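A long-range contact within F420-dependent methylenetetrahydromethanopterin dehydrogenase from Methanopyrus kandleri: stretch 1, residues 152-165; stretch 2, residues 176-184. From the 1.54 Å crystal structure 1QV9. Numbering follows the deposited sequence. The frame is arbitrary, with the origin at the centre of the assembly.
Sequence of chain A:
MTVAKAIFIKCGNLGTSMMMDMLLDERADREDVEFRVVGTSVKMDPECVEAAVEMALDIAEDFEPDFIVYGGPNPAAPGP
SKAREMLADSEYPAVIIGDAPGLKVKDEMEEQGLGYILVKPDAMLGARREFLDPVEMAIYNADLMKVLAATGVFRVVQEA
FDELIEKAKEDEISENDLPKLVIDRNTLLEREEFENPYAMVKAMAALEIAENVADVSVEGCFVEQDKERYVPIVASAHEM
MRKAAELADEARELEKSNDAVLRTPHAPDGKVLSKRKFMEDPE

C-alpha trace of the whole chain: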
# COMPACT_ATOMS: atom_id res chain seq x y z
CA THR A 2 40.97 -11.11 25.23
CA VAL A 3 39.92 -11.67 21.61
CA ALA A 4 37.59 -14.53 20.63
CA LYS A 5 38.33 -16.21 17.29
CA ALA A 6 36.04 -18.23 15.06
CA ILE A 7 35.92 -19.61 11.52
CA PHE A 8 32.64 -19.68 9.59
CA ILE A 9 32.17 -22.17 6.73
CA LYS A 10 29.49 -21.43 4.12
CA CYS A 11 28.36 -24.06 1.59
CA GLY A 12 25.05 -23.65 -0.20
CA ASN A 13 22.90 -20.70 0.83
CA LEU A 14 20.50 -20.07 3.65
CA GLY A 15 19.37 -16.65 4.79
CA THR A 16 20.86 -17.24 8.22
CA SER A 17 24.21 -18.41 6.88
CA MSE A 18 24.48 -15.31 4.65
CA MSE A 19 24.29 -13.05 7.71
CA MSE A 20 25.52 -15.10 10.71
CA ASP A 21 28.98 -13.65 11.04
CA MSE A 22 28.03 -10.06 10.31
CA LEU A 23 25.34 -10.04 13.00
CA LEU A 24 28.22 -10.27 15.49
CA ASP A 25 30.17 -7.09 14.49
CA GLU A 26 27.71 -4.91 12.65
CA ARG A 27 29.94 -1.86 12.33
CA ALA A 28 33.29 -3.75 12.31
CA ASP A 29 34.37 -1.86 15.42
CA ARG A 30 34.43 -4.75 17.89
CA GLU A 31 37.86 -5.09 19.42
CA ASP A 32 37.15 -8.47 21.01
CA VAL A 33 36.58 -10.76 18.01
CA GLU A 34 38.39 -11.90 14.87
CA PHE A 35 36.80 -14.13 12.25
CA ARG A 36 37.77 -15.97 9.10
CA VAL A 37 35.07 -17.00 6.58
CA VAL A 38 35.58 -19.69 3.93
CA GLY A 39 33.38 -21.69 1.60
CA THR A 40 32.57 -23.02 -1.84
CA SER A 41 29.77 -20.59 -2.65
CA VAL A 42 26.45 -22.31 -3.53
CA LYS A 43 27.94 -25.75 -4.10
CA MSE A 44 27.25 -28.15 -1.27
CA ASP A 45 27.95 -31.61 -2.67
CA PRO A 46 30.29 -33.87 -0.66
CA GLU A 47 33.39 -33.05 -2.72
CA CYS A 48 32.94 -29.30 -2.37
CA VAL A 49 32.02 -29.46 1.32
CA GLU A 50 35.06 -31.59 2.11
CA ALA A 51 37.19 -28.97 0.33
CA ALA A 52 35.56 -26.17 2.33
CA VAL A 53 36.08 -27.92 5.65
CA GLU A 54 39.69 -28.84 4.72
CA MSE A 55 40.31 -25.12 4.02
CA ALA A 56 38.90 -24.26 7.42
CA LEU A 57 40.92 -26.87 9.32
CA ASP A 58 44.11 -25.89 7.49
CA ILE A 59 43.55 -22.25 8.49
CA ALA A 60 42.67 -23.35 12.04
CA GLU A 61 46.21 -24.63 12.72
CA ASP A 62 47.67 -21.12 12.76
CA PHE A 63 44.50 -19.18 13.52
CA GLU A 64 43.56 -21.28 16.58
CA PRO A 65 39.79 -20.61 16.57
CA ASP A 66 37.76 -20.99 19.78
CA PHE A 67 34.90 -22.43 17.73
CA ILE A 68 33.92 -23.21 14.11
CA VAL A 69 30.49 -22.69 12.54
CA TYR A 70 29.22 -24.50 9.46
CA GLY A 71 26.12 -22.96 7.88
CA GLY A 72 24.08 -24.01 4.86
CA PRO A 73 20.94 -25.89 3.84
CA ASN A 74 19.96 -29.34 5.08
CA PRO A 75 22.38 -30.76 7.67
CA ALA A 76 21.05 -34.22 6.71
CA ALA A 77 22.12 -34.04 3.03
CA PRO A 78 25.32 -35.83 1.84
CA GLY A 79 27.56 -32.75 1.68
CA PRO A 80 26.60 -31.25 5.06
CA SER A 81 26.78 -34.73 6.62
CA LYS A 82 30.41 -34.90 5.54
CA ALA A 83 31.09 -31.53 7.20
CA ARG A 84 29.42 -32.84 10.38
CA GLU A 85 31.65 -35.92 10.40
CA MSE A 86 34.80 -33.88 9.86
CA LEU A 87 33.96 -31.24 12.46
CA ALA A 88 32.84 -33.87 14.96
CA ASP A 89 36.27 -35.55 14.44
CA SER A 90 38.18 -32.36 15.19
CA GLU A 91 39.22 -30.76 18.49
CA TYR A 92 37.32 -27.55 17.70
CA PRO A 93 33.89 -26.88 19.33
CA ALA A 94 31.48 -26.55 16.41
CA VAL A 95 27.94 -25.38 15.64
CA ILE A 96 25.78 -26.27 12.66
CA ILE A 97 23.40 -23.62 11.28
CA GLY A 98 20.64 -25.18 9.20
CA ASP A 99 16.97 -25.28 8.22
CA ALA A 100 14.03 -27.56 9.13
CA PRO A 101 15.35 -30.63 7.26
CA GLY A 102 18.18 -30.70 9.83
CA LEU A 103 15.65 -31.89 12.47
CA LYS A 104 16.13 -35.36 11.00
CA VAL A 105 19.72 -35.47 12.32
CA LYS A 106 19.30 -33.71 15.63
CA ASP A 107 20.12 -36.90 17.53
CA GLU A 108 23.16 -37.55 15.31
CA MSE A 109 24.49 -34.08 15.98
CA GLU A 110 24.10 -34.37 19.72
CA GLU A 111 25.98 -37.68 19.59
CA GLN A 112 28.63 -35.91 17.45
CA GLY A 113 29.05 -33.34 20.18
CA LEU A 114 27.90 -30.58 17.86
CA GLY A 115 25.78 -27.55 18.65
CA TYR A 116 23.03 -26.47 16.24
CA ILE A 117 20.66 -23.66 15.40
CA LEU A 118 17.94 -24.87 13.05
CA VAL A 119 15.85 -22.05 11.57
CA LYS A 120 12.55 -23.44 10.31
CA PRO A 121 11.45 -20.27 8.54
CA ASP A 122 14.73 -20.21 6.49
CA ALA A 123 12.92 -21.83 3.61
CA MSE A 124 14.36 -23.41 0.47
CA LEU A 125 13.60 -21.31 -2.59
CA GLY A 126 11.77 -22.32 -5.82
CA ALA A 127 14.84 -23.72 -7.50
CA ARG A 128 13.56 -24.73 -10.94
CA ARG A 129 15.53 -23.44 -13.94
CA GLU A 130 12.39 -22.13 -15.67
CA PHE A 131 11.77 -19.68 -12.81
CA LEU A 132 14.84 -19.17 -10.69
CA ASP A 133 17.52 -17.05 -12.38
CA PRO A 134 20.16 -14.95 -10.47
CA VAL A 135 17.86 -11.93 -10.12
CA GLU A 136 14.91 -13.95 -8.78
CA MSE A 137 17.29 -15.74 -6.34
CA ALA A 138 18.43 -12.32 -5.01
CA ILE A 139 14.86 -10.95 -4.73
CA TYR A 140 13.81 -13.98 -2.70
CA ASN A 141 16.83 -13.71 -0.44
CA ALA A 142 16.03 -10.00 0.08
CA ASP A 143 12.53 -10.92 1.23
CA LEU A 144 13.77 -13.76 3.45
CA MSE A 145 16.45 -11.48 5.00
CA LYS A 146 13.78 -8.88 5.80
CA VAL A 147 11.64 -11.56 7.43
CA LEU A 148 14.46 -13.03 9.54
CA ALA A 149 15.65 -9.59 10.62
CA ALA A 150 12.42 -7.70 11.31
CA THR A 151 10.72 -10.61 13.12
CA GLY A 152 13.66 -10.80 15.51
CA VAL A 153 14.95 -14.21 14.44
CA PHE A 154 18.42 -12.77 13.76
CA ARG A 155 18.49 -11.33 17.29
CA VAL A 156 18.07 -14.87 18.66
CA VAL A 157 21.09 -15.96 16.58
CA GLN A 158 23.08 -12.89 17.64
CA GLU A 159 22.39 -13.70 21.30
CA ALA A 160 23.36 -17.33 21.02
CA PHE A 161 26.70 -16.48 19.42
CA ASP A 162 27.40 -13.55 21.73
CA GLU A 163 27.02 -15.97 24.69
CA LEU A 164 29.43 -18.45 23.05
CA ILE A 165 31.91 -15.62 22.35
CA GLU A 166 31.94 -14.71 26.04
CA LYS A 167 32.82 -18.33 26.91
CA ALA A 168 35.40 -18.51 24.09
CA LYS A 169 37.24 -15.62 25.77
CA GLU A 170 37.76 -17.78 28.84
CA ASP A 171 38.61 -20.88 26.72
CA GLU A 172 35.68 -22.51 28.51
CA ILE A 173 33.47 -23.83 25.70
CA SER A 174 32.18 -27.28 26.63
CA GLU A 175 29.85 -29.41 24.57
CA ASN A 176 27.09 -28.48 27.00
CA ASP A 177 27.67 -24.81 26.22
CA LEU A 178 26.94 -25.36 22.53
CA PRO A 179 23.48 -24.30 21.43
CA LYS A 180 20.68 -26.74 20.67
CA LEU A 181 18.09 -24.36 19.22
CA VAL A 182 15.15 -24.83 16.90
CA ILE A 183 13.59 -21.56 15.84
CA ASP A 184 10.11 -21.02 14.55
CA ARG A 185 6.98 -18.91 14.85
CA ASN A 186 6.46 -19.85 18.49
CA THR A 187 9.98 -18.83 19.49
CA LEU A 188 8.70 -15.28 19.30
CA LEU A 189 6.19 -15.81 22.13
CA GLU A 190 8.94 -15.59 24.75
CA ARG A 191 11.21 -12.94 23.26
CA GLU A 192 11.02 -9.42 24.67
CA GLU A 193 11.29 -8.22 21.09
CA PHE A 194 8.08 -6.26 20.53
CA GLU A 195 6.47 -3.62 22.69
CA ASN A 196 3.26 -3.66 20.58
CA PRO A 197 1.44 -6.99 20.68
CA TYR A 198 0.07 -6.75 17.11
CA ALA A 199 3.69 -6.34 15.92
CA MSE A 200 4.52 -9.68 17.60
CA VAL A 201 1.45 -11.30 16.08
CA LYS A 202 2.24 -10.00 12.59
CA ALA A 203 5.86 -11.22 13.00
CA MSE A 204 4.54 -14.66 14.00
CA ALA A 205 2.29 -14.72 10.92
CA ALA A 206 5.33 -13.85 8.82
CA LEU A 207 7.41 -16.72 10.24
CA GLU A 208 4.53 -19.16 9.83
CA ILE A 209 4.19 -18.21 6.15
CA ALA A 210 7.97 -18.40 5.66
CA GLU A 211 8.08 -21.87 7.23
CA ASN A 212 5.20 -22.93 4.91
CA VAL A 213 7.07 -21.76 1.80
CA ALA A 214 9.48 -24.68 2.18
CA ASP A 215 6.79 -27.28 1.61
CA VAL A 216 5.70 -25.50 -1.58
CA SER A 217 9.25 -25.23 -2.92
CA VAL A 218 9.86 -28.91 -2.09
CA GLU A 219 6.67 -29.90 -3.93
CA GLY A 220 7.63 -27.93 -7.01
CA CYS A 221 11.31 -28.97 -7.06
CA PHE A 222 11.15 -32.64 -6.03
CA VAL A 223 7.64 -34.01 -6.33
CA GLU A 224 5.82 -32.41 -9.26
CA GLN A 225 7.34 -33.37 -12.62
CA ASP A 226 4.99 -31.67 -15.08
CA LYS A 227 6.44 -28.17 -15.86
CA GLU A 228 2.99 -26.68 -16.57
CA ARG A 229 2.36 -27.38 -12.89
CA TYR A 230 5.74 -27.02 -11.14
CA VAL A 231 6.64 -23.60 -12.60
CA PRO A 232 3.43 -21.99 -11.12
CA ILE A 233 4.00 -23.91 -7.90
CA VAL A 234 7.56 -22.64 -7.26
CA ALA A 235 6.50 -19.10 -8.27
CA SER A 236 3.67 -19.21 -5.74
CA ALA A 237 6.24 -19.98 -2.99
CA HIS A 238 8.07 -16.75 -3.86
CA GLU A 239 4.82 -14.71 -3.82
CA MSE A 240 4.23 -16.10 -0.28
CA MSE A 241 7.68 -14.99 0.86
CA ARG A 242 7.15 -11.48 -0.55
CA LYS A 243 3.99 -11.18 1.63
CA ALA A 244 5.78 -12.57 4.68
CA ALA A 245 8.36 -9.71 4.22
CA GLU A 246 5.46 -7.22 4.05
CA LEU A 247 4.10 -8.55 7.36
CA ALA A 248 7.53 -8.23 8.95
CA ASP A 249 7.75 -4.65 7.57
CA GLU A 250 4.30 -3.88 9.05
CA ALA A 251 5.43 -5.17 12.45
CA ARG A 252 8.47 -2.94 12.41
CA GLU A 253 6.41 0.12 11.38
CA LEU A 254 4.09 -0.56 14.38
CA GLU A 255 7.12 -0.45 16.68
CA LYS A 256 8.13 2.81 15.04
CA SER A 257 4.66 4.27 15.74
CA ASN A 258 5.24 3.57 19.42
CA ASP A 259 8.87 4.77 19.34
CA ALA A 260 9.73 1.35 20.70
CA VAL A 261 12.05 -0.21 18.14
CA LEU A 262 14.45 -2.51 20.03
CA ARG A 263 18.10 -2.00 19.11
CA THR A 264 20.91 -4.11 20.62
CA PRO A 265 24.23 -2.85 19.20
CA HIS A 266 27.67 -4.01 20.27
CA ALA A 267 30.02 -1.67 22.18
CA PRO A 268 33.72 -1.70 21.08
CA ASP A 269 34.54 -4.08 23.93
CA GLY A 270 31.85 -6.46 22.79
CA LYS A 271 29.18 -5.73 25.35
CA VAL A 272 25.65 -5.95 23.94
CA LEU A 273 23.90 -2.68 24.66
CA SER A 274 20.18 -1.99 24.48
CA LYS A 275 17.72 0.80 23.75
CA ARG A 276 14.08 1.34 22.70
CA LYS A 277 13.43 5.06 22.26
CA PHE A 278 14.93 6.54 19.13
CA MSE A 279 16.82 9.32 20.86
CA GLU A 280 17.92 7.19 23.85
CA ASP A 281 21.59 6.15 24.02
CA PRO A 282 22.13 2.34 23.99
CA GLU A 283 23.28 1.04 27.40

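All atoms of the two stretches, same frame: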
# COMPACT_ATOMS: atom_id res chain seq x y z
N GLY A 152 12.82 -10.57 14.34
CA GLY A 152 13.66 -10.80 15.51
C GLY A 152 14.40 -12.12 15.52
O GLY A 152 15.16 -12.40 16.46
N VAL A 153 14.24 -12.94 14.47
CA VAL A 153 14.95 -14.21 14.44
C VAL A 153 16.47 -14.01 14.48
O VAL A 153 17.18 -14.77 15.15
CB VAL A 153 14.57 -15.05 13.17
CG1 VAL A 153 15.55 -16.22 12.98
CG2 VAL A 153 13.14 -15.53 13.32
N PHE A 154 16.98 -12.99 13.76
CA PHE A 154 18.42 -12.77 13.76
C PHE A 154 18.91 -12.33 15.15
O PHE A 154 20.10 -12.52 15.44
CB PHE A 154 18.82 -11.71 12.70
CG PHE A 154 18.89 -12.24 11.28
CD1 PHE A 154 18.82 -11.36 10.21
CD2 PHE A 154 19.02 -13.59 11.02
CE1 PHE A 154 18.88 -11.81 8.90
CE2 PHE A 154 19.08 -14.05 9.68
CZ PHE A 154 19.01 -13.15 8.65
N ARG A 155 18.04 -11.73 15.95
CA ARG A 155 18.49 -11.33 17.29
C ARG A 155 18.69 -12.58 18.14
O ARG A 155 19.55 -12.62 19.01
CB ARG A 155 17.51 -10.36 17.98
CG ARG A 155 18.24 -9.41 18.96
CD ARG A 155 17.31 -8.51 19.70
NE ARG A 155 16.42 -7.71 18.84
CZ ARG A 155 16.79 -6.62 18.19
NH1 ARG A 155 15.91 -5.99 17.45
NH2 ARG A 155 18.02 -6.17 18.29
N VAL A 156 17.89 -13.62 17.91
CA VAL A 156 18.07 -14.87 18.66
C VAL A 156 19.45 -15.47 18.32
O VAL A 156 20.18 -15.98 19.18
CB VAL A 156 16.99 -15.91 18.27
CG1 VAL A 156 17.20 -17.20 19.03
CG2 VAL A 156 15.59 -15.35 18.58
N VAL A 157 19.79 -15.44 17.02
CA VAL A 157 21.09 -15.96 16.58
C VAL A 157 22.22 -15.14 17.14
O VAL A 157 23.22 -15.71 17.59
CB VAL A 157 21.12 -16.00 15.00
CG1 VAL A 157 22.45 -16.52 14.48
CG2 VAL A 157 20.00 -16.88 14.50
N GLN A 158 22.08 -13.81 17.11
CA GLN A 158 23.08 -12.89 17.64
C GLN A 158 23.31 -13.25 19.11
O GLN A 158 24.46 -13.39 19.53
CB GLN A 158 22.60 -11.44 17.53
CG GLN A 158 23.56 -10.40 18.14
CD GLN A 158 22.94 -9.04 18.48
OE1 GLN A 158 21.83 -8.69 18.03
NE2 GLN A 158 23.67 -8.23 19.26
N GLU A 159 22.22 -13.41 19.86
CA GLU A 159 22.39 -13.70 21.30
C GLU A 159 23.11 -15.00 21.56
O GLU A 159 23.99 -15.09 22.43
CB GLU A 159 21.05 -13.72 22.01
CG GLU A 159 20.39 -12.39 22.19
CD GLU A 159 19.06 -12.53 22.93
OE1 GLU A 159 18.64 -13.69 23.23
OE2 GLU A 159 18.44 -11.49 23.21
N ALA A 160 22.73 -16.03 20.82
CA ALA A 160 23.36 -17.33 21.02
C ALA A 160 24.87 -17.27 20.77
O ALA A 160 25.67 -17.86 21.51
CB ALA A 160 22.73 -18.38 20.11
N PHE A 161 25.28 -16.57 19.71
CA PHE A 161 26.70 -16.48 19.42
C PHE A 161 27.41 -15.53 20.35
O PHE A 161 28.57 -15.78 20.68
CB PHE A 161 26.93 -16.09 17.94
CG PHE A 161 26.87 -17.26 17.02
CD1 PHE A 161 25.85 -17.37 16.09
CD2 PHE A 161 27.78 -18.31 17.14
CE1 PHE A 161 25.73 -18.51 15.28
CE2 PHE A 161 27.67 -19.45 16.36
CZ PHE A 161 26.63 -19.55 15.42
N ASP A 162 26.75 -14.47 20.80
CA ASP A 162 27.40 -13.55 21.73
C ASP A 162 27.71 -14.29 23.05
O ASP A 162 28.76 -14.06 23.64
CB ASP A 162 26.52 -12.32 21.96
CG ASP A 162 26.76 -11.23 20.89
OD1 ASP A 162 25.86 -10.38 20.70
OD2 ASP A 162 27.85 -11.21 20.27
N GLU A 163 26.81 -15.17 23.48
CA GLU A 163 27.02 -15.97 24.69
C GLU A 163 28.24 -16.90 24.50
O GLU A 163 29.10 -17.04 25.38
CB GLU A 163 25.77 -16.81 24.99
CG GLU A 163 25.88 -17.72 26.23
CD GLU A 163 24.71 -18.71 26.34
OE1 GLU A 163 23.54 -18.27 26.32
OE2 GLU A 163 24.97 -19.93 26.44
N LEU A 164 28.32 -17.55 23.34
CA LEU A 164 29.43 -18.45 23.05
C LEU A 164 30.76 -17.67 22.98
O LEU A 164 31.81 -18.16 23.43
CB LEU A 164 29.16 -19.16 21.72
CG LEU A 164 29.89 -20.48 21.46
CD1 LEU A 164 29.52 -21.52 22.53
CD2 LEU A 164 29.52 -20.97 20.05
N ILE A 165 30.72 -16.45 22.44
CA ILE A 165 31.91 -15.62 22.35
C ILE A 165 32.39 -15.27 23.76
O ILE A 165 33.60 -15.25 24.00
CB ILE A 165 31.65 -14.34 21.54
CG1 ILE A 165 31.61 -14.72 20.05
CG2 ILE A 165 32.75 -13.29 21.81
CD1 ILE A 165 31.00 -13.68 19.19
N ASN A 176 28.35 -28.93 26.43
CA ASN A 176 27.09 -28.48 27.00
C ASN A 176 26.82 -26.98 26.85
O ASN A 176 25.70 -26.52 27.08
CB ASN A 176 27.03 -28.88 28.48
CG ASN A 176 26.75 -30.34 28.65
OD1 ASN A 176 26.16 -30.98 27.78
ND2 ASN A 176 27.13 -30.88 29.80
N ASP A 177 27.84 -26.23 26.46
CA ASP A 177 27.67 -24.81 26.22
C ASP A 177 27.21 -24.56 24.79
O ASP A 177 26.76 -23.45 24.49
CB ASP A 177 29.00 -24.06 26.38
CG ASP A 177 29.45 -23.99 27.83
OD1 ASP A 177 30.66 -24.14 28.07
OD2 ASP A 177 28.59 -23.75 28.71
N LEU A 178 27.31 -25.57 23.93
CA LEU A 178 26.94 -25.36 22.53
C LEU A 178 25.44 -25.30 22.40
O LEU A 178 24.71 -26.07 23.03
CB LEU A 178 27.53 -26.44 21.66
CG LEU A 178 29.07 -26.47 21.69
CD1 LEU A 178 29.52 -27.69 20.93
CD2 LEU A 178 29.67 -25.18 21.10
N PRO A 179 24.93 -24.39 21.56
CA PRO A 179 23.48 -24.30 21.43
C PRO A 179 22.81 -25.51 20.83
O PRO A 179 23.42 -26.26 20.09
CB PRO A 179 23.29 -23.04 20.55
CG PRO A 179 24.54 -23.03 19.72
CD PRO A 179 25.63 -23.38 20.74
N LYS A 180 21.54 -25.70 21.20
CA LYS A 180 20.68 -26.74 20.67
C LYS A 180 19.36 -25.97 20.51
O LYS A 180 18.46 -26.05 21.35
CB LYS A 180 20.54 -27.92 21.64
CG LYS A 180 21.83 -28.69 21.76
CD LYS A 180 21.62 -29.99 22.53
CE LYS A 180 21.34 -29.72 23.99
NZ LYS A 180 21.28 -31.02 24.78
N LEU A 181 19.26 -25.19 19.44
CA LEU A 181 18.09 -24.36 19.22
C LEU A 181 17.33 -24.66 17.95
O LEU A 181 17.93 -24.91 16.92
CB LEU A 181 18.49 -22.88 19.15
CG LEU A 181 19.09 -22.21 20.38
CD1 LEU A 181 19.47 -20.79 20.02
CD2 LEU A 181 18.07 -22.23 21.54
N VAL A 182 16.01 -24.63 18.06
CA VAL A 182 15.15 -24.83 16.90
C VAL A 182 14.22 -23.63 16.94
O VAL A 182 13.41 -23.45 17.87
CB VAL A 182 14.35 -26.15 16.99
CG1 VAL A 182 13.45 -26.28 15.81
CG2 VAL A 182 15.29 -27.33 17.05
N ILE A 183 14.35 -22.80 15.91
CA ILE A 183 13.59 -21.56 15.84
C ILE A 183 12.43 -21.62 14.88
O ILE A 183 12.54 -22.12 13.75
CB ILE A 183 14.54 -20.39 15.40
CG1 ILE A 183 15.68 -20.26 16.42
CG2 ILE A 183 13.74 -19.07 15.24
CD1 ILE A 183 16.81 -19.32 15.96
N ASP A 184 11.30 -21.12 15.36
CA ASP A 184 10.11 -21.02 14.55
C ASP A 184 9.17 -19.95 15.06
O ASP A 184 9.54 -19.16 15.95
CB ASP A 184 9.42 -22.38 14.38
CG ASP A 184 8.77 -22.90 15.67
OD1 ASP A 184 8.77 -22.19 16.70
OD2 ASP A 184 8.24 -24.03 15.64
O HOH W 1 26.89 -20.85 25.02

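How does the start of stretch 2 meet the helix? Asn176 lies too far from the helix to take part, so the contact begins at Asp177, whose CA is 7.3 Å from the CA of Leu164. Here it is the backbone that matters: the carbonyl O of Asp177 lies 3.9 Å from CD1 of Leu164. The same oxygen is 4.4 Å from OE2 of Glu163; both are acceptors, so a water molecule between them supplies the protons. It donates one hydrogen bond to Glu163 OE2 (2.6 Å from the water O) and another to Asp177 O (2.7 Å from the water O). Two acceptors that could not bond to each other are thereby joined through a donor. This is the polar link between the stretches, since no hydrogen bond crosses between them directly. Glu163, exposed and extended with chi1 and chi2 both t, suits this watery edge.

What do Leu178 and Pro179 add as the chain leaves the 3-10 segment? The CA-to-CB bond of Leu178 points away from the helix, yet the end of its side chain comes nearer, and its CD2 packs 3.9 Å from CD1 of Leu164. Leu164 does something similar from its own side: its CA-to-CB bond runs sideways, and its t,p rotamer brings the branched end to the contact. Length and a forked tip let each leucine reach a partner that its backbone does not face. Pro179 points toward the helix and sits beside Ala160, with 7.0 Å between their CA atoms. It loses surface to stretch 1 although its side chain comes no closer than 4.6 Å, so it covers the helix without tight packing.

Why do alternate residues of the strand face the helix? From Lys180 to Ile183 the chain is extended, and successive side chains point to opposite sides. Lys180 and Val182 are out of reach of the helix, while Leu181 and Ile183 point toward it. Leu181 places CD1 4.1 Å from CB of Ala160 and 4.4 Å from CG1 of Val156. The small methyl of Ala160 suits this spot, leaving the helix surface low where the longer leucine comes across.

What anchors the far end? Ile183 is buried and has more area covered by the opposing stretch than any other residue here. Its CD1 lies 3.8 Å from CG1 of Val156 and 4.3 Å from CG2 of Val157, while its CG2 lies 4.1 Å from CG1 of Val153. The two methyls thus reach along about one turn of helix. Val153, Val156 and Val157 all adopt the t rotamer, common for valine in helices, and their compact branched side chains give Ile183 an apolar surface. Helix and strand run nearly antiparallel, at 174°, with axes 10.6 Å apart at closest approach, so progress along stretch 2 leads back toward the helix start. Asp184 then turns away, and the contact ends.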